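Local coordinates for protein guanidinopropionase (Pseudomonas aeruginosa, PDB 3NIQ) that hydrolyses 3-guanidinopropanoate to beta-alanine and urea at a centre that binds two manganese ions per subunit, at residues V42-G47 with D125-L130; G47-A52 with P162-T167; T153-F158 with P168-I173. All coordinates share one frame; numbering follows the deposited sequence.

Interaction 1: V42-G47 with D125-L130; sequences VPWDGG and DHLVTL. With MN (manganese (II) ion), chain D.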
# COMPACT_ATOMS: atom_id res chain seq x y z
N VAL A 42 15.93 -17.88 -10.50
CA VAL A 42 15.04 -18.87 -11.09
C VAL A 42 13.58 -18.40 -10.96
O VAL A 42 12.87 -18.76 -10.00
CB VAL A 42 15.21 -20.23 -10.47
CG1 VAL A 42 14.45 -21.24 -11.32
CG2 VAL A 42 16.71 -20.58 -10.37
N PRO A 43 13.14 -17.61 -11.94
CA PRO A 43 11.87 -16.90 -11.84
C PRO A 43 10.73 -17.82 -12.23
O PRO A 43 10.21 -17.73 -13.34
CB PRO A 43 12.05 -15.75 -12.84
CG PRO A 43 13.01 -16.29 -13.89
CD PRO A 43 13.94 -17.19 -13.12
N TRP A 44 10.34 -18.70 -11.32
CA TRP A 44 9.45 -19.80 -11.66
C TRP A 44 8.57 -20.18 -10.47
O TRP A 44 9.07 -20.48 -9.38
CB TRP A 44 10.28 -20.99 -12.12
CG TRP A 44 9.48 -22.19 -12.51
CD1 TRP A 44 8.41 -22.22 -13.35
CD2 TRP A 44 9.70 -23.54 -12.08
NE1 TRP A 44 7.94 -23.51 -13.47
CE2 TRP A 44 8.71 -24.34 -12.70
CE3 TRP A 44 10.64 -24.16 -11.24
CZ2 TRP A 44 8.62 -25.72 -12.51
CZ3 TRP A 44 10.56 -25.55 -11.05
CH2 TRP A 44 9.56 -26.31 -11.70
N ASP A 45 7.26 -20.11 -10.65
CA ASP A 45 6.35 -20.49 -9.56
C ASP A 45 5.25 -21.46 -10.02
O ASP A 45 4.16 -21.52 -9.44
CB ASP A 45 5.78 -19.25 -8.83
CG ASP A 45 5.02 -18.30 -9.78
OD1 ASP A 45 4.62 -18.72 -10.90
OD2 ASP A 45 4.83 -17.13 -9.39
N GLY A 46 5.56 -22.22 -11.07
CA GLY A 46 4.66 -23.28 -11.56
C GLY A 46 4.24 -24.29 -10.48
O GLY A 46 3.14 -24.87 -10.54
N GLY A 47 5.09 -24.51 -9.49
CA GLY A 47 4.79 -25.44 -8.40
C GLY A 47 3.85 -24.88 -7.33
O GLY A 47 3.52 -25.59 -6.36
N ASP A 125 9.49 -20.35 -6.38
CA ASP A 125 9.02 -21.15 -5.27
C ASP A 125 9.96 -22.33 -5.03
O ASP A 125 10.92 -22.52 -5.78
CB ASP A 125 7.56 -21.59 -5.51
CG ASP A 125 7.43 -22.66 -6.62
OD1 ASP A 125 8.38 -23.41 -6.89
OD2 ASP A 125 6.35 -22.73 -7.22
N HIS A 126 9.69 -23.14 -4.02
CA HIS A 126 10.68 -24.13 -3.57
C HIS A 126 10.85 -25.30 -4.55
O HIS A 126 11.83 -26.05 -4.46
CB HIS A 126 10.36 -24.66 -2.17
CG HIS A 126 11.56 -24.73 -1.29
ND1 HIS A 126 11.52 -24.42 0.05
CD2 HIS A 126 12.86 -25.00 -1.58
CE1 HIS A 126 12.73 -24.53 0.56
NE2 HIS A 126 13.57 -24.86 -0.41
N LEU A 127 9.94 -25.44 -5.51
CA LEU A 127 10.11 -26.51 -6.51
C LEU A 127 11.37 -26.29 -7.33
O LEU A 127 11.97 -27.24 -7.84
CB LEU A 127 8.85 -26.67 -7.40
CG LEU A 127 8.95 -27.80 -8.44
CD1 LEU A 127 9.15 -29.16 -7.76
CD2 LEU A 127 7.70 -27.83 -9.37
N VAL A 128 11.82 -25.04 -7.41
CA VAL A 128 13.05 -24.73 -8.13
C VAL A 128 14.27 -25.51 -7.60
O VAL A 128 15.23 -25.79 -8.35
CB VAL A 128 13.38 -23.22 -8.11
CG1 VAL A 128 13.29 -22.66 -6.70
CG2 VAL A 128 14.79 -23.00 -8.61
N THR A 129 14.24 -25.87 -6.32
CA THR A 129 15.38 -26.57 -5.72
C THR A 129 15.55 -28.00 -6.29
O THR A 129 16.68 -28.50 -6.40
CB THR A 129 15.30 -26.60 -4.18
OG1 THR A 129 15.12 -25.26 -3.70
CG2 THR A 129 16.58 -27.16 -3.55
N LEU A 130 14.44 -28.62 -6.67
CA LEU A 130 14.50 -29.95 -7.28
C LEU A 130 15.41 -30.06 -8.53
O LEU A 130 16.34 -30.85 -8.52
CB LEU A 130 13.11 -30.50 -7.60
CG LEU A 130 13.08 -31.89 -8.26
CD1 LEU A 130 13.82 -32.91 -7.43
CD2 LEU A 130 11.62 -32.34 -8.49
MN MN D . 9.58 -24.31 1.13
O HOH W 1 7.65 -23.97 -9.32
O HOH W 2 7.25 -24.54 1.74

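Interaction 2: G47-A52 with P162-T167; sequences GTTNRA and PYTHGT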
# COMPACT_ATOMS: atom_id res chain seq x y z
N GLY A 47 5.09 -24.51 -9.49
CA GLY A 47 4.79 -25.44 -8.40
C GLY A 47 3.85 -24.88 -7.33
O GLY A 47 3.52 -25.59 -6.36
N THR A 48 3.43 -23.63 -7.47
CA THR A 48 2.67 -22.99 -6.39
C THR A 48 1.18 -23.39 -6.36
O THR A 48 0.44 -23.17 -7.31
CB THR A 48 2.86 -21.44 -6.39
OG1 THR A 48 4.23 -21.14 -6.03
CG2 THR A 48 1.93 -20.81 -5.37
N THR A 49 0.76 -23.93 -5.22
CA THR A 49 -0.61 -24.42 -5.06
C THR A 49 -1.59 -23.41 -4.48
O THR A 49 -2.81 -23.60 -4.56
CB THR A 49 -0.64 -25.67 -4.18
OG1 THR A 49 0.02 -25.38 -2.95
CG2 THR A 49 0.08 -26.81 -4.89
N ASN A 50 -1.06 -22.34 -3.91
CA ASN A 50 -1.85 -21.30 -3.29
C ASN A 50 -1.58 -19.92 -3.92
O ASN A 50 -2.06 -19.63 -5.00
CB ASN A 50 -1.58 -21.33 -1.77
CG ASN A 50 -2.37 -20.29 -0.98
OD1 ASN A 50 -3.59 -20.10 -1.17
ND2 ASN A 50 -1.66 -19.60 -0.07
N ARG A 51 -0.80 -19.08 -3.25
CA ARG A 51 -0.60 -17.70 -3.75
C ARG A 51 0.66 -17.67 -4.60
O ARG A 51 1.75 -17.89 -4.10
CB ARG A 51 -0.52 -16.69 -2.59
CG ARG A 51 -1.75 -16.76 -1.67
CD ARG A 51 -1.89 -15.56 -0.73
NE ARG A 51 -0.65 -15.26 -0.01
CZ ARG A 51 -0.55 -14.41 1.00
NH1 ARG A 51 -1.62 -13.75 1.46
NH2 ARG A 51 0.63 -14.20 1.56
N ALA A 52 0.50 -17.45 -5.90
CA ALA A 52 1.65 -17.38 -6.79
C ALA A 52 2.30 -16.00 -6.75
O ALA A 52 1.82 -15.10 -6.06
CB ALA A 52 1.24 -17.76 -8.20
N PRO A 162 3.16 -35.05 -8.97
CA PRO A 162 4.21 -35.28 -7.99
C PRO A 162 5.15 -34.09 -7.81
O PRO A 162 6.09 -34.15 -7.02
CB PRO A 162 4.97 -36.48 -8.58
CG PRO A 162 4.80 -36.35 -10.05
CD PRO A 162 3.49 -35.61 -10.30
N TYR A 163 4.89 -33.01 -8.55
CA TYR A 163 5.78 -31.85 -8.55
C TYR A 163 5.06 -30.57 -8.16
O TYR A 163 4.33 -30.00 -8.96
CB TYR A 163 6.42 -31.69 -9.92
CG TYR A 163 7.17 -32.93 -10.37
CD1 TYR A 163 8.21 -33.43 -9.60
CD2 TYR A 163 6.82 -33.60 -11.55
CE1 TYR A 163 8.90 -34.56 -9.98
CE2 TYR A 163 7.53 -34.75 -11.96
CZ TYR A 163 8.56 -35.21 -11.16
OH TYR A 163 9.28 -36.33 -11.50
N THR A 164 5.26 -30.14 -6.92
CA THR A 164 4.76 -28.84 -6.46
C THR A 164 5.83 -28.30 -5.53
O THR A 164 6.76 -29.02 -5.16
CB THR A 164 3.46 -28.95 -5.63
OG1 THR A 164 3.77 -29.52 -4.36
CG2 THR A 164 2.39 -29.81 -6.35
N HIS A 165 5.69 -27.04 -5.14
CA HIS A 165 6.62 -26.45 -4.18
C HIS A 165 6.57 -27.18 -2.83
O HIS A 165 7.42 -26.96 -1.98
CB HIS A 165 6.39 -24.94 -4.03
CG HIS A 165 5.06 -24.59 -3.43
ND1 HIS A 165 4.82 -23.35 -2.87
CD2 HIS A 165 3.92 -25.30 -3.30
CE1 HIS A 165 3.57 -23.31 -2.43
NE2 HIS A 165 3.01 -24.48 -2.67
N GLY A 166 5.59 -28.05 -2.65
CA GLY A 166 5.46 -28.83 -1.43
C GLY A 166 5.99 -30.26 -1.52
O GLY A 166 5.94 -30.99 -0.55
N THR A 167 6.52 -30.66 -2.69
CA THR A 167 7.07 -32.03 -2.84
C THR A 167 8.59 -32.16 -3.10
O THR A 167 9.09 -33.28 -3.20
CB THR A 167 6.40 -32.80 -3.99
OG1 THR A 167 6.67 -32.13 -5.22
CG2 THR A 167 4.88 -32.95 -3.76

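Interaction 3: T153-F158 with P168-I173; sequences TNDRYF and PFRRAI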
# COMPACT_ATOMS: atom_id res chain seq x y z
N THR A 153 7.91 -32.18 1.94
CA THR A 153 8.10 -33.58 1.59
C THR A 153 6.75 -34.26 1.36
O THR A 153 6.59 -35.45 1.65
CB THR A 153 8.86 -34.35 2.70
OG1 THR A 153 8.26 -34.06 3.97
CG2 THR A 153 10.32 -33.95 2.73
N ASN A 154 5.79 -33.50 0.83
CA ASN A 154 4.51 -34.10 0.45
C ASN A 154 4.68 -35.02 -0.74
O ASN A 154 5.71 -35.00 -1.40
CB ASN A 154 3.46 -33.03 0.17
CG ASN A 154 3.06 -32.28 1.41
OD1 ASN A 154 3.09 -32.82 2.52
ND2 ASN A 154 2.72 -31.02 1.25
N ASP A 155 3.67 -35.85 -0.99
CA ASP A 155 3.74 -36.85 -2.04
C ASP A 155 3.04 -36.36 -3.31
O ASP A 155 3.70 -36.11 -4.33
CB ASP A 155 3.16 -38.20 -1.52
CG ASP A 155 3.32 -39.35 -2.52
OD1 ASP A 155 4.29 -39.35 -3.32
OD2 ASP A 155 2.49 -40.28 -2.50
N ARG A 156 1.72 -36.21 -3.26
CA ARG A 156 0.95 -35.83 -4.45
C ARG A 156 -0.01 -34.69 -4.13
O ARG A 156 -0.43 -34.56 -2.98
CB ARG A 156 0.14 -37.03 -4.99
CG ARG A 156 0.95 -38.27 -5.42
CD ARG A 156 1.80 -38.01 -6.66
NE ARG A 156 2.26 -39.24 -7.32
CZ ARG A 156 3.45 -39.81 -7.14
NH1 ARG A 156 4.34 -39.29 -6.29
NH2 ARG A 156 3.77 -40.90 -7.80
N TYR A 157 -0.36 -33.89 -5.14
CA TYR A 157 -1.40 -32.85 -5.00
C TYR A 157 -2.46 -33.01 -6.09
O TYR A 157 -2.14 -33.36 -7.22
CB TYR A 157 -0.81 -31.44 -5.11
CG TYR A 157 -0.08 -30.95 -3.87
CD1 TYR A 157 -0.70 -30.08 -2.96
CD2 TYR A 157 1.23 -31.36 -3.61
CE1 TYR A 157 -0.01 -29.62 -1.83
CE2 TYR A 157 1.92 -30.90 -2.49
CZ TYR A 157 1.31 -30.04 -1.61
OH TYR A 157 2.02 -29.61 -0.52
N PHE A 158 -3.72 -32.74 -5.74
CA PHE A 158 -4.83 -32.74 -6.72
C PHE A 158 -4.73 -33.92 -7.69
O PHE A 158 -4.69 -33.72 -8.91
CB PHE A 158 -4.89 -31.41 -7.49
CG PHE A 158 -4.75 -30.17 -6.62
CD1 PHE A 158 -5.84 -29.68 -5.90
CD2 PHE A 158 -3.52 -29.50 -6.53
CE1 PHE A 158 -5.72 -28.54 -5.10
CE2 PHE A 158 -3.38 -28.35 -5.73
CZ PHE A 158 -4.47 -27.87 -5.01
N PRO A 168 9.32 -31.04 -3.22
CA PRO A 168 10.63 -31.22 -3.87
C PRO A 168 11.61 -32.14 -3.12
O PRO A 168 12.39 -32.86 -3.75
CB PRO A 168 11.18 -29.80 -3.95
CG PRO A 168 10.53 -29.08 -2.78
CD PRO A 168 9.13 -29.66 -2.73
N PHE A 169 11.60 -32.10 -1.79
CA PHE A 169 12.60 -32.85 -1.06
C PHE A 169 12.23 -34.32 -0.92
O PHE A 169 13.10 -35.16 -0.72
CB PHE A 169 12.92 -32.16 0.28
CG PHE A 169 13.50 -30.80 0.07
CD1 PHE A 169 12.87 -29.67 0.60
CD2 PHE A 169 14.61 -30.64 -0.76
CE1 PHE A 169 13.38 -28.39 0.34
CE2 PHE A 169 15.12 -29.38 -1.04
CZ PHE A 169 14.50 -28.24 -0.48
N ARG A 170 10.94 -34.62 -1.08
CA ARG A 170 10.52 -36.00 -1.15
C ARG A 170 11.03 -36.59 -2.46
O ARG A 170 11.66 -37.65 -2.47
CB ARG A 170 9.00 -36.13 -1.07
CG ARG A 170 8.52 -37.58 -1.24
CD ARG A 170 7.15 -37.74 -0.65
NE ARG A 170 6.75 -39.14 -0.59
CZ ARG A 170 6.01 -39.65 0.39
NH1 ARG A 170 5.59 -38.88 1.40
NH2 ARG A 170 5.71 -40.93 0.35
N ARG A 171 10.75 -35.89 -3.56
CA ARG A 171 11.30 -36.25 -4.87
C ARG A 171 12.80 -36.40 -4.84
O ARG A 171 13.33 -37.37 -5.37
CB ARG A 171 10.95 -35.19 -5.92
CG ARG A 171 9.48 -35.09 -6.22
CD ARG A 171 8.92 -36.42 -6.75
NE ARG A 171 7.52 -36.40 -6.38
CZ ARG A 171 6.99 -37.05 -5.36
NH1 ARG A 171 7.72 -37.88 -4.63
NH2 ARG A 171 5.72 -36.88 -5.10
N ALA A 172 13.49 -35.44 -4.21
CA ALA A 172 14.97 -35.46 -4.16
C ALA A 172 15.51 -36.71 -3.47
O ALA A 172 16.51 -37.28 -3.91
CB ALA A 172 15.48 -34.24 -3.47
N ILE A 173 14.87 -37.10 -2.38
CA ILE A 173 15.24 -38.30 -1.62
C ILE A 173 14.94 -39.57 -2.44
O ILE A 173 15.80 -40.42 -2.59
CB ILE A 173 14.54 -38.30 -0.23
CG1 ILE A 173 15.13 -37.18 0.62
CG2 ILE A 173 14.68 -39.69 0.47
CD1 ILE A 173 14.35 -36.86 1.88

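Interaction 1: V42-G47 with D125-L130
An Asx turn leading into helix 129-136 sets up this contact at the metal site, where H126 ND1 binds a manganese ion at 2.2 Å. The turn is built on D125, whose CG is held in the crowded position between its own backbone N and carbonyl carbon so that OD1 can accept the N-H of L127. D125 N in turn donates to W44 O (3.0 Å, 156°), arriving in the carbonyl plane. A water extends the join, accepting from G47 N at 2.6 Å and donating to D125 OD1; it lies 3.3 Å above the W44 ring, over its centre. With no side chain, G47 lets the backbone come this close to L127 and D125. The broad indole packs beyond it: W44 CH2 meets L127 CD2 at 3.3 Å, the two side chains crossing obliquely. V42 and V128, short and branched, meet tip to tip, and V42 CG1 to V128 CG2 at 3.2 Å is tighter than ordinary packing. V42 pairs through its backbone with V122 of strand 118-123, W44 leans on S101, L102 and I105 of helix 98-114, and V128 packs against V283 of strand 277-283.

Interaction 2: G47-A52 with P162-T167
G47 O is the best-held polar atom among the bonds that cross this contact, gripped by a single, nearly straight one from H165 N (2.9 Å, 173°). The donor stands 40° above the carbonyl plane, away from the lone pairs, and H165 CD2 lies close to the same oxygen at 3.1 Å. H165 keeps its CG in the crowded position between backbone N and carbonyl carbon, which brings the imidazole over the backbone of 47-52. T48 CA sits squarely under one face as a CH-pi contact, 3.9 Å from the ring centroid and 3° off the normal. At the ring edge T49 OG1 and H165 NE2 share a hydrogen bond of 3.1 Å, while ND1 is bonded to E284, so both ring nitrogens are tied and the rotation is fixed. The carboxylate would tend to stabilise a proton on ND1. Residues 162-167 end the loop that joins strand 142-147 to helix 168-174 beside the metal site of the arginase fold, and the H165 side chain comes within about 6 Å of a manganese ion. Threonines suit its tight bends: T164 OG1 accepts G166 N, whose place is less certain, in an ST turn within a type I turn, and T167 OG1 accepts T164 N at 3.0 Å. The methyls T49 CG2 and T164 CG2 touch at 4.1 Å, and both residues pack on I96 of a neighbouring subunit, whose R55 also donates to N50 O.

Interaction 3: T153-F158 with P168-I173
Three arginines converge on one carboxylate, D155, closely enough that R156 NH1 stands 3.0 Å from R171 NH2 in the model, where the place of R171 NH2 is less certain; these are two like charges whose repulsion the shared D155 OD1 would offset. R156 NH1 approaches over the face of the R171 guanidinium, and the two flat groups stand almost at right angles. D155 extends its CG anti to the backbone N, placing OD1 among all three. Its firmest partner is R156, whose NH1 forms a salt bridge of 3.0 Å. R171 meets the same oxygen more loosely, through a weak bond of 3.4 Å from NH2, with its plane 80° from the carboxylate. R170 behaves differently: its extended chain lays the guanidinium against D155 as a stack, planes 24° apart and D155 CB 3.7 Å above the centre. No N-H points at the carboxylate there, and the long pair of D155 OD1 with R170 NE (3.7 Å) is a matter of charge alone. This network joins the loop that follows metal ligand D152 to the first turn of helix 168-174, in the crossover between parallel strands 142-147 and 183-188. The aliphatic part of R170 serves too, its CD lying 3.2 Å from N154 O and beside T153 O. Nearer the metal, T153 CG2 rests on F169 CB at 4.0 Å, while the F169 ring meets H126 edge-to-face. E174 takes up R171 NH1 in a further salt bridge, and P162 O accepts from R171 NE.

In the fold
All three contacts lie on the same side of the chain's centre, in the loops, and the helix starts they lead into, that follow parallel strands 37-42, 118-123 and 142-147 of the arginase-fold sheet. Centres of interactions 1 and 2 are about 8 Å apart, those of 2 and 3 about 10 Å and those of 1 and 3 about 13 Å. Interactions 1 and 2 share G47; they cross along the chain, as do 2 and 3, whereas interaction 1 closes before 3 opens. T48 OG1 bonded to D125 OD2 ties the first two, and G166 O bonded to N154 N the last two. Together they form part of the surroundings of manganese ligands H126 and D152.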